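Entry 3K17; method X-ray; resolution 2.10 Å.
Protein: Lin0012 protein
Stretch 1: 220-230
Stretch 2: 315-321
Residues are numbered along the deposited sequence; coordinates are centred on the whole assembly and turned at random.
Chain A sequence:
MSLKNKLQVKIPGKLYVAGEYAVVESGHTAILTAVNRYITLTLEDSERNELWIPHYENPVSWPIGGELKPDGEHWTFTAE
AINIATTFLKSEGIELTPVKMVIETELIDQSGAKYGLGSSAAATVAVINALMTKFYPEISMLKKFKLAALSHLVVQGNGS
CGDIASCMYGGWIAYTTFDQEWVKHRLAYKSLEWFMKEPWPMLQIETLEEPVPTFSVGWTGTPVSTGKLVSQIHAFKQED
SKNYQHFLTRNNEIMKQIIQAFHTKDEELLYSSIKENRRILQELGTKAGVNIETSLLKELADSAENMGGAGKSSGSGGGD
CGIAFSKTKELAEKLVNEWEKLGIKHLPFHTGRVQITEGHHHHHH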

# COMPACT_ATOMS: atom_id res chain seq x y z
N THR A 220 -32.56 -26.45 -7.60
CA THR A 220 -33.28 -25.86 -6.48
C THR A 220 -33.39 -24.35 -6.58
O THR A 220 -34.05 -23.72 -5.76
CB THR A 220 -32.61 -26.20 -5.14
OG1 THR A 220 -31.32 -25.58 -5.10
CG2 THR A 220 -32.46 -27.70 -4.98
N GLY A 221 -32.72 -23.76 -7.58
CA GLY A 221 -32.78 -22.32 -7.77
C GLY A 221 -32.08 -21.54 -6.69
O GLY A 221 -32.33 -20.35 -6.48
N THR A 222 -31.18 -22.21 -5.99
CA THR A 222 -30.43 -21.59 -4.91
C THR A 222 -28.94 -21.70 -5.20
O THR A 222 -28.36 -22.78 -5.15
CB THR A 222 -30.73 -22.29 -3.57
OG1 THR A 222 -32.15 -22.35 -3.38
CG2 THR A 222 -30.08 -21.55 -2.42
N PRO A 223 -28.31 -20.57 -5.57
CA PRO A 223 -26.88 -20.65 -5.84
C PRO A 223 -26.13 -20.98 -4.55
O PRO A 223 -26.58 -20.65 -3.46
CB PRO A 223 -26.56 -19.27 -6.39
CG PRO A 223 -27.81 -18.96 -7.18
CD PRO A 223 -28.90 -19.37 -6.19
N VAL A 224 -24.98 -21.63 -4.68
CA VAL A 224 -24.22 -21.99 -3.50
C VAL A 224 -22.83 -21.38 -3.48
O VAL A 224 -22.08 -21.46 -4.45
CB VAL A 224 -24.06 -23.51 -3.37
CG1 VAL A 224 -23.19 -23.85 -2.17
CG2 VAL A 224 -25.43 -24.16 -3.23
N SER A 225 -22.51 -20.75 -2.35
CA SER A 225 -21.20 -20.16 -2.16
C SER A 225 -20.40 -21.30 -1.54
O SER A 225 -20.19 -21.35 -0.33
CB SER A 225 -21.28 -18.97 -1.19
OG SER A 225 -21.92 -19.34 0.02
N THR A 226 -19.98 -22.23 -2.39
CA THR A 226 -19.22 -23.40 -1.98
C THR A 226 -18.22 -23.15 -0.86
O THR A 226 -18.18 -23.88 0.13
CB THR A 226 -18.47 -24.01 -3.17
OG1 THR A 226 -19.39 -24.30 -4.22
CG2 THR A 226 -17.76 -25.30 -2.75
N GLY A 227 -17.40 -22.11 -1.04
CA GLY A 227 -16.39 -21.78 -0.06
C GLY A 227 -16.84 -21.98 1.37
O GLY A 227 -16.23 -22.74 2.12
N LYS A 228 -17.92 -21.30 1.74
CA LYS A 228 -18.46 -21.38 3.09
C LYS A 228 -18.66 -22.82 3.56
O LYS A 228 -18.24 -23.18 4.67
CB LYS A 228 -19.78 -20.63 3.17
CG LYS A 228 -20.13 -20.14 4.56
CD LYS A 228 -21.59 -19.76 4.67
CE LYS A 228 -22.48 -21.00 4.61
NZ LYS A 228 -23.93 -20.66 4.73
N LEU A 229 -19.28 -23.65 2.73
CA LEU A 229 -19.54 -25.05 3.09
C LEU A 229 -18.27 -25.88 3.19
O LEU A 229 -18.09 -26.63 4.15
CB LEU A 229 -20.49 -25.70 2.08
CG LEU A 229 -21.97 -25.34 2.25
CD1 LEU A 229 -22.19 -23.86 1.97
CD2 LEU A 229 -22.81 -26.19 1.31
N VAL A 230 -17.39 -25.76 2.20
CA VAL A 230 -16.15 -26.51 2.21
C VAL A 230 -15.29 -26.15 3.41
O VAL A 230 -14.76 -27.02 4.10
CB VAL A 230 -15.34 -26.27 0.92
CG1 VAL A 230 -14.02 -27.00 0.98
CG2 VAL A 230 -16.14 -26.75 -0.28
N GLY A 315 -23.23 -32.74 -5.34
CA GLY A 315 -22.14 -31.83 -5.09
C GLY A 315 -22.07 -31.38 -3.64
O GLY A 315 -22.21 -32.17 -2.71
N SER A 316 -21.87 -30.08 -3.46
CA SER A 316 -21.75 -29.50 -2.13
C SER A 316 -23.06 -29.44 -1.37
O SER A 316 -23.07 -29.36 -0.15
CB SER A 316 -21.19 -28.08 -2.25
OG SER A 316 -22.15 -27.23 -2.85
N GLY A 317 -24.18 -29.50 -2.08
CA GLY A 317 -25.46 -29.38 -1.41
C GLY A 317 -25.61 -27.92 -1.03
O GLY A 317 -24.88 -27.08 -1.54
N GLY A 318 -26.54 -27.60 -0.12
CA GLY A 318 -26.72 -26.22 0.27
C GLY A 318 -27.48 -25.45 -0.80
O GLY A 318 -27.83 -24.28 -0.61
N GLY A 319 -27.76 -26.12 -1.91
CA GLY A 319 -28.46 -25.51 -3.02
C GLY A 319 -28.08 -26.24 -4.30
O GLY A 319 -27.89 -27.45 -4.29
N ASP A 320 -27.96 -25.50 -5.39
CA ASP A 320 -27.61 -26.08 -6.68
C ASP A 320 -28.59 -27.19 -7.07
O ASP A 320 -29.79 -27.07 -6.80
CB ASP A 320 -26.17 -26.59 -6.67
CG ASP A 320 -25.14 -25.46 -6.69
OD1 ASP A 320 -25.52 -24.31 -7.03
OD2 ASP A 320 -23.96 -25.72 -6.37
N CYS A 321 -28.10 -28.26 -7.67
CA CYS A 321 -28.99 -29.33 -8.10
C CYS A 321 -29.09 -30.56 -7.22
O CYS A 321 -28.15 -30.91 -6.49
CB CYS A 321 -28.61 -29.82 -9.50
SG CYS A 321 -28.69 -28.59 -10.82
O HOH W 1 -23.94 -22.36 -7.49

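A short backbone pairing centred on D320, flanked by methyl groups of V224 and L229 packed on the main chain of a glycine-rich loop, joins these two stretches from distant parts of one chain. The contact buries 428 Å², both sides summed, and its polar part consists of three hydrogen bonds that all involve the main chain of D320. The amide D320 N donates to T222 O over 2.8 Å, with an angle at the hydrogen of 178°, close to straight. In return, D320 O accepts twice from T220: from T220 N at 2.9 Å and from T220 OG1 at 2.7 Å. The p rotamer of T220, chi1 65°, places its hydroxyl beside its own amide, so one residue grips one carbonyl with two donors. T220 OG1 also lies 3.4 Å from D320 N, but the angle is poor and no bond forms there.

The closest CA atoms across the two stretches are T222 CA and G319 CA, 4.8 Å apart. Here G319 CA makes a CA-H...O contact of 3.5 Å with T222 O, the same oxygen that receives the D320 amide. So close an approach depends on the bare alpha carbon: a CB on G319 would fall 2.4 Å from T222 O and 2.7 Å from V224 CG2, and its backbone angles of 155/-143 themselves call for glycine.

V224, in the t rotamer, points toward the loop and fills the space beside it. V224 CG2 packs 3.3 Å from G319 N and 3.4 Å from G317 O, while V224 CG1 lies 3.6 Å from S316 OG. These are van der Waals contacts of a methyl-bearing side chain with polar atoms; the hydroxyl of S316 has its own partner within the loop, S316 OG donating to G317 O at 3.0 Å.

The helix supplies L229, whose CD2 reaches S316 O at 3.5 Å and G317 O at 3.6 Å. L229 CD2 also lies 4.0 Å from G318 CA, and a CB on G318 would clash with L229 CD2 at 2.7 Å; the absence of a side chain at G318 lets the leucine settle against the main chain.

The CA-to-CB bond of D320 points away, yet the end of its side chain comes nearer, with D320 CG 3.7 Å from V224 CG2. A water extends the pairing: it donates to D320 OD1 at 2.6 Å and accepts from V224 N at 3.1 Å, linking the carboxylate to the backbone of the first stretch.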